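Local atomic coordinates of D-3-phosphoglycerate dehydrogenase (Sulfolobus tokodaii, PDB entry 2EKL), a protein that binds NAD and probably oxidises 3-phosphoglycerate with it, the step that leads into serine biosynthesis. Residues 17-22 / 29-34; 91-96 / 307-312; 117-122 / 250-255. One frame throughout, in Å; residues are numbered along the deposited sequence.

Contacts 1 and 2 lie in the same open alpha/beta domain, the substrate-binding domain in this family. Their centres are about 17 Å apart. Both reach one parallel sheet, contact 1 at outer strand 28-31 and contact 2 at outer strand 93-95. They touch where Leu22 CD2 packs 3.9 Å from Met307 SD. Contact 3 belongs to the NAD-binding domain, with its centre about 43 Å from that of contact 1 and about 46 Å from that of contact 2. Contact 1 closes first along the chain. Contact 3 is nested in the long loop closed by contact 2. The chain thus leaves the first domain after strand 93-95, builds the second, and returns through helix 289-309.

Contact 1 of 3, residues 17-22 / 29-34; sequences ILIKTL and VDYMPE
The helix that carries Ile19 and Leu22 runs roughly antiparallel to the strand of Val29 and Tyr31, at 151°, with 9.8 Å between the axes of 17-22 and 29-31. No hydrogen bond crosses the contact. Apolar groups join the two segments. Ile19 CD1 sits over the centre of the Tyr31 ring, 3.7 Å from the centroid and 9° off the normal, a CH-pi contact. Pro33 CD covers the opposite face, 3.7 Å above the plane, and the ring is sandwiched between the two. Tyr31 CG lies anti to the backbone N (chi1 -175°), and this carries the ring out toward the helix. Its hydroxyl is hydrogen-bonded to Ile14 N. With an alanine here, Ile19 CD1 and Pro33 CD would probably flank a gap, and Ile14 N would lose its hydroxyl partner. Leu22 crosses Val29 at about a right angle, and its CB meets Val29 CG2 at 3.6 Å. The other branch, Val29 CG1, is 4.2 Å from Ile19 CG2. Within the helix, Thr21 OG1 is 2.7 Å from Ile17 O, which also accepts from Thr21 N on the other face of its plane. Ile10 of strand 7-10 touches Ile19, Val29 and Tyr31. This is the helix-to-sheet interface of a beta-alpha-beta crossover, made by strand 7-10, helix 16-24 and strand 28-31.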
loop_
_atom_site.group_PDB
_atom_site.type_symbol
_atom_site.label_atom_id
_atom_site.label_comp_id
_atom_site.label_asym_id
_atom_site.label_seq_id
_atom_site.Cartn_x
_atom_site.Cartn_y
_atom_site.Cartn_z
ATOM N N ILE A 17 18.087 22.389 -13.030
ATOM C CA ILE A 17 18.924 22.780 -11.900
ATOM C C ILE A 17 20.407 22.542 -12.182
ATOM O O ILE A 17 21.246 23.398 -11.893
ATOM C CB ILE A 17 18.530 22.018 -10.612
ATOM C CG1 ILE A 17 19.412 22.467 -9.443
ATOM C CG2 ILE A 17 18.683 20.521 -10.822
ATOM C CD1 ILE A 17 19.311 23.943 -9.119
ATOM N N LEU A 18 20.723 21.386 -12.760
ATOM C CA LEU A 18 22.105 21.034 -13.070
ATOM C C LEU A 18 22.689 21.948 -14.142
ATOM O O LEU A 18 23.810 22.433 -14.008
ATOM C CB LEU A 18 22.185 19.568 -13.521
ATOM C CG LEU A 18 23.567 18.924 -13.686
ATOM C CD1 LEU A 18 23.428 17.407 -13.603
ATOM C CD2 LEU A 18 24.196 19.328 -15.007
ATOM N N ILE A 19 21.926 22.182 -15.205
ATOM C CA ILE A 19 22.387 23.039 -16.288
ATOM C C ILE A 19 22.588 24.468 -15.786
ATOM O O ILE A 19 23.598 25.106 -16.083
ATOM C CB ILE A 19 21.374 23.058 -17.449
ATOM C CG1 ILE A 19 21.162 21.637 -17.975
ATOM C CG2 ILE A 19 21.882 23.958 -18.566
ATOM C CD1 ILE A 19 20.131 21.545 -19.089
ATOM N N LYS A 20 21.616 24.962 -15.028
ATOM C CA LYS A 20 21.679 26.314 -14.478
ATOM C C LYS A 20 22.902 26.480 -13.582
ATOM O O LYS A 20 23.603 27.488 -13.652
ATOM C CB LYS A 20 20.405 26.610 -13.680
ATOM C CG LYS A 20 20.460 27.873 -12.828
ATOM C CD LYS A 20 19.102 28.173 -12.205
ATOM C CE LYS A 20 19.198 29.267 -11.148
ATOM N NZ LYS A 20 19.759 30.531 -11.699
ATOM N N THR A 21 23.157 25.478 -12.748
ATOM C CA THR A 21 24.290 25.516 -11.831
ATOM C C THR A 21 25.619 25.604 -12.577
ATOM O O THR A 21 26.499 26.380 -12.201
ATOM C CB THR A 21 24.279 24.276 -10.907
ATOM O OG1 THR A 21 23.085 24.293 -10.114
ATOM C CG2 THR A 21 25.488 24.279 -9.982
ATOM N N LEU A 22 25.759 24.819 -13.640
ATOM C CA LEU A 22 26.980 24.827 -14.434
ATOM C C LEU A 22 27.140 26.157 -15.163
ATOM O O LEU A 22 28.223 26.741 -15.177
ATOM C CB LEU A 22 26.961 23.682 -15.449
ATOM C CG LEU A 22 27.053 22.269 -14.865
ATOM C CD1 LEU A 22 26.956 21.246 -15.983
ATOM C CD2 LEU A 22 28.367 22.114 -14.103
ATOM N N VAL A 29 28.392 25.060 -21.438
ATOM C CA VAL A 29 27.468 23.935 -21.503
ATOM C C VAL A 29 26.721 23.807 -22.831
ATOM O O VAL A 29 25.976 24.702 -23.228
ATOM C CB VAL A 29 26.431 24.019 -20.362
ATOM C CG1 VAL A 29 25.479 22.828 -20.428
ATOM C CG2 VAL A 29 27.144 24.060 -19.014
ATOM N N ASP A 30 26.935 22.687 -23.516
ATOM C CA ASP A 30 26.248 22.429 -24.775
ATOM C C ASP A 30 25.143 21.428 -24.487
ATOM O O ASP A 30 25.406 20.256 -24.224
ATOM C CB ASP A 30 27.211 21.867 -25.826
ATOM C CG ASP A 30 28.231 22.889 -26.285
ATOM O OD1 ASP A 30 27.949 24.100 -26.169
ATOM O OD2 ASP A 30 29.305 22.486 -26.776
ATOM N N TYR A 31 23.903 21.904 -24.524
ATOM C CA TYR A 31 22.743 21.068 -24.248
ATOM C C TYR A 31 22.134 20.517 -25.536
ATOM O O TYR A 31 21.457 21.238 -26.268
ATOM C CB TYR A 31 21.710 21.888 -23.476
ATOM C CG TYR A 31 20.500 21.119 -23.002
ATOM C CD1 TYR A 31 20.633 19.866 -22.403
ATOM C CD2 TYR A 31 19.224 21.673 -23.093
ATOM C CE1 TYR A 31 19.527 19.188 -21.903
ATOM C CE2 TYR A 31 18.114 21.002 -22.596
ATOM C CZ TYR A 31 18.273 19.763 -22.002
ATOM O OH TYR A 31 17.178 19.103 -21.499
ATOM N N MET A 32 22.386 19.238 -25.798
ATOM C CA MET A 32 21.886 18.560 -26.992
ATOM C C MET A 32 21.101 17.325 -26.549
ATOM O O MET A 32 21.537 16.193 -26.752
ATOM C CB MET A 32 23.070 18.152 -27.876
ATOM C CG MET A 32 24.010 19.309 -28.192
ATOM S SD MET A 32 25.414 18.878 -29.246
ATOM C CE MET A 32 24.667 18.999 -30.869
ATOM N N PRO A 33 19.914 17.535 -25.955
ATOM C CA PRO A 33 19.041 16.468 -25.458
ATOM C C PRO A 33 18.601 15.387 -26.444
ATOM O O PRO A 33 18.083 14.357 -26.029
ATOM C CB PRO A 33 17.862 17.238 -24.867
ATOM C CG PRO A 33 17.781 18.437 -25.745
ATOM C CD PRO A 33 19.234 18.840 -25.864
ATOM N N GLU A 34 18.796 15.613 -27.738
ATOM C CA GLU A 34 18.414 14.608 -28.726
ATOM C C GLU A 34 19.518 14.308 -29.734
ATOM O O GLU A 34 19.251 13.845 -30.845
ATOM C CB GLU A 34 17.120 15.020 -29.445
ATOM C CG GLU A 34 17.042 16.475 -29.870
ATOM C CD GLU A 34 15.654 16.855 -30.366
ATOM O OE1 GLU A 34 14.667 16.543 -29.663
ATOM O OE2 GLU A 34 15.546 17.468 -31.449
#

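Contact 2 of 3, residues 91-96 / 307-312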
loop_
_atom_site.group_PDB
_atom_site.type_symbol
_atom_site.label_atom_id
_atom_site.label_comp_id
_atom_site.label_asym_id
_atom_site.label_seq_id
_atom_site.Cartn_x
_atom_site.Cartn_y
_atom_site.Cartn_z
ATOM N N ASN A 91 40.798 6.654 -15.890
ATOM C CA ASN A 91 40.845 7.496 -14.701
ATOM C C ASN A 91 39.794 8.602 -14.769
ATOM O O ASN A 91 40.014 9.716 -14.293
ATOM C CB ASN A 91 42.236 8.112 -14.543
ATOM C CG ASN A 91 43.325 7.064 -14.445
ATOM O OD1 ASN A 91 43.278 6.183 -13.585
ATOM N ND2 ASN A 91 44.315 7.153 -15.327
ATOM N N ILE A 92 38.651 8.283 -15.370
ATOM C CA ILE A 92 37.555 9.237 -15.503
ATOM C C ILE A 92 36.591 9.098 -14.328
ATOM O O ILE A 92 36.041 8.023 -14.095
ATOM C CB ILE A 92 36.767 9.005 -16.811
ATOM C CG1 ILE A 92 37.692 9.186 -18.016
ATOM C CG2 ILE A 92 35.587 9.973 -16.888
ATOM C CD1 ILE A 92 37.040 8.867 -19.344
ATOM N N LYS A 93 36.391 10.189 -13.593
ATOM C CA LYS A 93 35.484 10.187 -12.449
ATOM C C LYS A 93 34.046 10.002 -12.912
ATOM O O LYS A 93 33.575 10.715 -13.799
ATOM C CB LYS A 93 35.594 11.503 -11.675
ATOM C CG LYS A 93 36.921 11.716 -10.976
ATOM C CD LYS A 93 36.937 13.048 -10.246
ATOM C CE LYS A 93 38.251 13.267 -9.521
ATOM N NZ LYS A 93 38.277 14.584 -8.834
ATOM N N VAL A 94 33.350 9.044 -12.309
ATOM C CA VAL A 94 31.961 8.774 -12.660
ATOM C C VAL A 94 31.071 9.097 -11.464
ATOM O O VAL A 94 31.237 8.523 -10.388
ATOM C CB VAL A 94 31.768 7.295 -13.053
ATOM C CG1 VAL A 94 30.334 7.054 -13.495
ATOM C CG2 VAL A 94 32.738 6.923 -14.163
ATOM N N VAL A 95 30.131 10.020 -11.655
ATOM C CA VAL A 95 29.229 10.418 -10.580
ATOM C C VAL A 95 27.766 10.244 -10.950
ATOM O O VAL A 95 27.398 10.268 -12.124
ATOM C CB VAL A 95 29.442 11.899 -10.176
ATOM C CG1 VAL A 95 30.860 12.106 -9.660
ATOM C CG2 VAL A 95 29.160 12.812 -11.366
ATOM N N TYR A 96 26.933 10.060 -9.931
ATOM C CA TYR A 96 25.498 9.905 -10.123
ATOM C C TYR A 96 24.800 10.142 -8.790
ATOM O O TYR A 96 25.337 10.849 -7.936
ATOM C CB TYR A 96 25.162 8.517 -10.697
ATOM C CG TYR A 96 25.486 7.331 -9.813
ATOM C CD1 TYR A 96 26.791 7.084 -9.387
ATOM C CD2 TYR A 96 24.487 6.433 -9.433
ATOM C CE1 TYR A 96 27.096 5.969 -8.606
ATOM C CE2 TYR A 96 24.780 5.315 -8.653
ATOM C CZ TYR A 96 26.086 5.090 -8.244
ATOM O OH TYR A 96 26.379 3.990 -7.473
ATOM N N MET A 307 34.424 18.265 -9.876
ATOM C CA MET A 307 35.041 19.364 -10.608
ATOM C C MET A 307 36.004 20.121 -9.696
ATOM O O MET A 307 37.094 20.518 -10.120
ATOM C CB MET A 307 33.967 20.315 -11.144
ATOM C CG MET A 307 33.108 19.709 -12.243
ATOM S SD MET A 307 31.752 20.793 -12.730
ATOM C CE MET A 307 32.605 21.917 -13.826
ATOM N N LYS A 308 35.613 20.310 -8.440
ATOM C CA LYS A 308 36.464 21.025 -7.494
ATOM C C LYS A 308 37.751 20.249 -7.234
ATOM O O LYS A 308 38.833 20.832 -7.158
ATOM C CB LYS A 308 35.729 21.260 -6.172
ATOM C CG LYS A 308 36.563 22.007 -5.140
ATOM C CD LYS A 308 35.753 22.364 -3.906
ATOM C CE LYS A 308 34.655 23.364 -4.231
ATOM N NZ LYS A 308 33.923 23.797 -3.008
ATOM N N GLU A 309 37.635 18.935 -7.097
ATOM C CA GLU A 309 38.811 18.108 -6.858
ATOM C C GLU A 309 39.769 18.187 -8.042
ATOM O O GLU A 309 40.979 18.010 -7.890
ATOM C CB GLU A 309 38.396 16.657 -6.615
ATOM C CG GLU A 309 37.667 16.439 -5.296
ATOM C CD GLU A 309 38.570 16.621 -4.085
ATOM O OE1 GLU A 309 39.790 16.824 -4.267
ATOM O OE2 GLU A 309 38.059 16.554 -2.948
ATOM N N LEU A 310 39.222 18.462 -9.222
ATOM C CA LEU A 310 40.031 18.570 -10.431
ATOM C C LEU A 310 40.554 19.987 -10.631
ATOM O O LEU A 310 41.275 20.259 -11.592
ATOM C CB LEU A 310 39.209 18.134 -11.651
ATOM C CG LEU A 310 38.953 16.628 -11.758
ATOM C CD1 LEU A 310 37.969 16.345 -12.880
ATOM C CD2 LEU A 310 40.272 15.905 -12.002
ATOM N N GLY A 311 40.186 20.882 -9.718
ATOM C CA GLY A 311 40.627 22.264 -9.788
ATOM C C GLY A 311 39.892 23.129 -10.796
ATOM O O GLY A 311 40.331 24.240 -11.103
ATOM N N MET A 312 38.768 22.633 -11.307
ATOM C CA MET A 312 37.992 23.375 -12.296
ATOM C C MET A 312 37.203 24.520 -11.680
ATOM O O MET A 312 37.011 25.558 -12.313
ATOM C CB MET A 312 37.027 22.440 -13.018
ATOM C CG MET A 312 37.689 21.253 -13.660
ATOM S SD MET A 312 36.461 20.189 -14.431
ATOM C CE MET A 312 37.506 19.106 -15.363
#
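The end of Lys93 comes up against Glu309, whose carboxylate is the one flat side-chain group near it in the two segments; neither face nor edge of that group meets the lysine. Glu309 bends at CG (chi2 -69°), and its carboxylate leads away. Glu309 OE1 therefore stays 5.3 Å from Lys93 NZ. The charges are opposite, and a weak through-space attraction is possible, but there is no salt bridge. What the lysine touches is carbon: its NZ, with CE behind it, meets CB of Glu309 and the branch of Leu310. Lys93 is fully extended beyond CG and brings its ammonium end to the last turn of the helix. There Lys93 NZ lies 3.0 Å from Glu309 CB. That is short for a nitrogen and a carbon, so the exact place of the ammonium group is doubtful. The two side chains cross at about a right angle. Leu310 reaches toward the lysine tip to tip. Its CG is 3.6 Å from Lys93 NZ, and Lys93 CE is 4.1 Å from Leu310 CD2. No hydrogen bond joins the two segments, but Lys93 NZ makes a weak one to Ala306 O, a carbonyl one turn back in the same helix.

The helix ends in a Schellman motif at Gly311, which has positive phi. Met312 N bonds to Met307 O at 2.9 Å, and Gly311 N bonds to Lys308 O. The contact lies at the surface. Strand 93-95 is, within this chain, an outermost strand of its parallel sheet and pairs with strand 71-74 through Lys93 and Val95. Helix 289-309 and the turn after it pack on the same sheet, Met307 and Leu310 both touching Ile71 of strand 71-74.

Contact 3 of 3, residues 117-122 / 250-255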
loop_
_atom_site.group_PDB
_atom_site.type_symbol
_atom_site.label_atom_id
_atom_site.label_comp_id
_atom_site.label_asym_id
_atom_site.label_seq_id
_atom_site.Cartn_x
_atom_site.Cartn_y
_atom_site.Cartn_z
ATOM N N ALA A 117 -1.760 -8.621 -1.497
ATOM C CA ALA A 117 -2.442 -9.350 -0.441
ATOM C C ALA A 117 -3.948 -9.115 -0.448
ATOM O O ALA A 117 -4.723 -10.015 -0.120
ATOM C CB ALA A 117 -1.866 -8.945 0.917
ATOM N N ARG A 118 -4.367 -7.922 -0.854
ATOM C CA ARG A 118 -5.782 -7.582 -0.814
ATOM C C ARG A 118 -6.493 -7.438 -2.151
ATOM O O ARG A 118 -7.642 -6.994 -2.189
ATOM C CB ARG A 118 -5.946 -6.297 0.002
ATOM C CG ARG A 118 -5.431 -6.453 1.426
ATOM C CD ARG A 118 -6.345 -7.382 2.218
ATOM N NE ARG A 118 -7.563 -6.693 2.646
ATOM C CZ ARG A 118 -7.634 -5.895 3.709
ATOM N NH1 ARG A 118 -6.557 -5.684 4.462
ATOM N NH2 ARG A 118 -8.783 -5.308 4.022
ATOM N N LYS A 119 -5.819 -7.816 -3.232
ATOM C CA LYS A 119 -6.398 -7.719 -4.572
ATOM C C LYS A 119 -6.986 -6.336 -4.778
ATOM O O LYS A 119 -8.104 -6.187 -5.274
ATOM C CB LYS A 119 -7.486 -8.782 -4.750
ATOM C CG LYS A 119 -6.967 -10.187 -4.527
ATOM C CD LYS A 119 -8.071 -11.223 -4.584
ATOM C CE LYS A 119 -7.529 -12.601 -4.254
ATOM N NZ LYS A 119 -8.605 -13.630 -4.233
ATOM N N MET A 120 -6.228 -5.315 -4.395
ATOM C CA MET A 120 -6.705 -3.947 -4.531
ATOM C C MET A 120 -6.990 -3.543 -5.972
ATOM O O MET A 120 -7.951 -2.824 -6.234
ATOM C CB MET A 120 -5.704 -2.972 -3.901
ATOM C CG MET A 120 -5.678 -3.044 -2.384
ATOM S SD MET A 120 -4.558 -1.851 -1.621
ATOM C CE MET A 120 -5.462 -0.357 -1.838
ATOM N N TYR A 121 -6.161 -3.997 -6.906
ATOM C CA TYR A 121 -6.367 -3.639 -8.304
ATOM C C TYR A 121 -7.728 -4.116 -8.790
ATOM O O TYR A 121 -8.480 -3.363 -9.403
ATOM C CB TYR A 121 -5.282 -4.247 -9.190
ATOM C CG TYR A 121 -5.489 -3.928 -10.652
ATOM C CD1 TYR A 121 -5.441 -2.612 -11.110
ATOM C CD2 TYR A 121 -5.771 -4.935 -11.571
ATOM C CE1 TYR A 121 -5.670 -2.307 -12.454
ATOM C CE2 TYR A 121 -6.001 -4.642 -12.916
ATOM C CZ TYR A 121 -5.948 -3.331 -13.347
ATOM O OH TYR A 121 -6.161 -3.044 -14.677
ATOM N N THR A 122 -8.031 -5.377 -8.517
ATOM C CA THR A 122 -9.297 -5.957 -8.934
ATOM C C THR A 122 -10.464 -5.155 -8.361
ATOM O O THR A 122 -11.425 -4.845 -9.070
ATOM C CB THR A 122 -9.401 -7.421 -8.474
ATOM O OG1 THR A 122 -8.308 -8.172 -9.022
ATOM C CG2 THR A 122 -10.718 -8.035 -8.937
ATOM N N LYS A 250 0.635 -22.481 -6.035
ATOM C CA LYS A 250 1.440 -22.290 -4.834
ATOM C C LYS A 250 1.642 -20.826 -4.472
ATOM O O LYS A 250 1.534 -20.449 -3.305
ATOM C CB LYS A 250 2.811 -22.955 -4.978
ATOM C CG LYS A 250 3.618 -22.899 -3.684
ATOM C CD LYS A 250 4.890 -23.721 -3.753
ATOM C CE LYS A 250 5.580 -23.739 -2.396
ATOM N NZ LYS A 250 6.831 -24.544 -2.408
ATOM N N VAL A 251 1.956 -20.005 -5.468
ATOM C CA VAL A 251 2.178 -18.581 -5.237
ATOM C C VAL A 251 0.840 -17.856 -5.241
ATOM O O VAL A 251 0.110 -17.896 -6.231
ATOM C CB VAL A 251 3.100 -17.982 -6.330
ATOM C CG1 VAL A 251 3.268 -16.480 -6.122
ATOM C CG2 VAL A 251 4.460 -18.678 -6.294
ATOM N N TYR A 252 0.514 -17.210 -4.125
ATOM C CA TYR A 252 -0.742 -16.480 -4.005
ATOM C C TYR A 252 -0.719 -15.272 -4.933
ATOM O O TYR A 252 -1.719 -14.949 -5.587
ATOM C CB TYR A 252 -0.938 -16.012 -2.559
ATOM C CG TYR A 252 -2.246 -15.299 -2.311
ATOM C CD1 TYR A 252 -3.435 -16.014 -2.158
ATOM C CD2 TYR A 252 -2.298 -13.907 -2.235
ATOM C CE1 TYR A 252 -4.644 -15.359 -1.930
ATOM C CE2 TYR A 252 -3.506 -13.242 -2.010
ATOM C CZ TYR A 252 -4.671 -13.975 -1.857
ATOM O OH TYR A 252 -5.867 -13.332 -1.623
ATOM N N ALA A 253 0.429 -14.606 -4.992
ATOM C CA ALA A 253 0.569 -13.435 -5.840
ATOM C C ALA A 253 2.016 -12.999 -5.995
ATOM O O ALA A 253 2.851 -13.234 -5.116
ATOM C CB ALA A 253 -0.261 -12.274 -5.267
ATOM N N TYR A 254 2.302 -12.378 -7.135
ATOM C CA TYR A 254 3.620 -11.830 -7.421
ATOM C C TYR A 254 3.351 -10.357 -7.719
ATOM O O TYR A 254 2.626 -10.029 -8.664
ATOM C CB TYR A 254 4.257 -12.497 -8.648
ATOM C CG TYR A 254 5.635 -11.957 -9.000
ATOM C CD1 TYR A 254 6.723 -12.139 -8.140
ATOM C CD2 TYR A 254 5.853 -11.274 -10.196
ATOM C CE1 TYR A 254 7.992 -11.655 -8.469
ATOM C CE2 TYR A 254 7.116 -10.788 -10.534
ATOM C CZ TYR A 254 8.180 -10.981 -9.666
ATOM O OH TYR A 254 9.427 -10.510 -10.006
ATOM N N ALA A 255 3.898 -9.475 -6.889
ATOM C CA ALA A 255 3.713 -8.034 -7.068
ATOM C C ALA A 255 5.066 -7.447 -7.419
ATOM O O ALA A 255 6.011 -7.563 -6.643
ATOM C CB ALA A 255 3.179 -7.412 -5.780
HETATM O O HOH W 1 -8.026 -15.156 -1.259
#
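Lys119 and Tyr252 cross at about a right angle in the Rossmann-type NAD-binding domain. Lys119 stands in a Schellman motif that ends helix 102-118, and it is also at the N-cap position of helix 120-128. Its positive phi turns the chain between the two helices. Tyr252 stands where the strand of 251-256 turns a corner.

Lys119 CG lies anti to the carbonyl carbon (chi1 -58°), and the chain beyond it is extended, which brings the far end to the tyrosine hydroxyl. Lys119 CE is 3.2 Å from Tyr252 OH and 4.0 Å from Tyr252 CZ. The aliphatic CE, not the ammonium group, makes the nearest approach. Lys119 NZ stands 3.8 Å from Tyr252 OH, with no direct hydrogen bond, and makes a weak one to Glu136 O. The tyrosine ring also comes near the backbone of the first helix, with Ala117 O 3.9 Å from Tyr252 CE2. Leu138 and Ile227 also pack against Tyr252.

Arg118, between Ala117 and Lys119 in the chain, starts away from 250-255. Its NH1 bonds to Ser104 O of the second subunit and its NH2 to Ile284 O of that subunit, so this helix end also serves the dimer interface.

One water joins the two side chains. It lies in the ring plane at the edge of Tyr252, 2.8 Å from Tyr252 OH, and accepts a weak bond from Lys119 NZ at 3.4 Å.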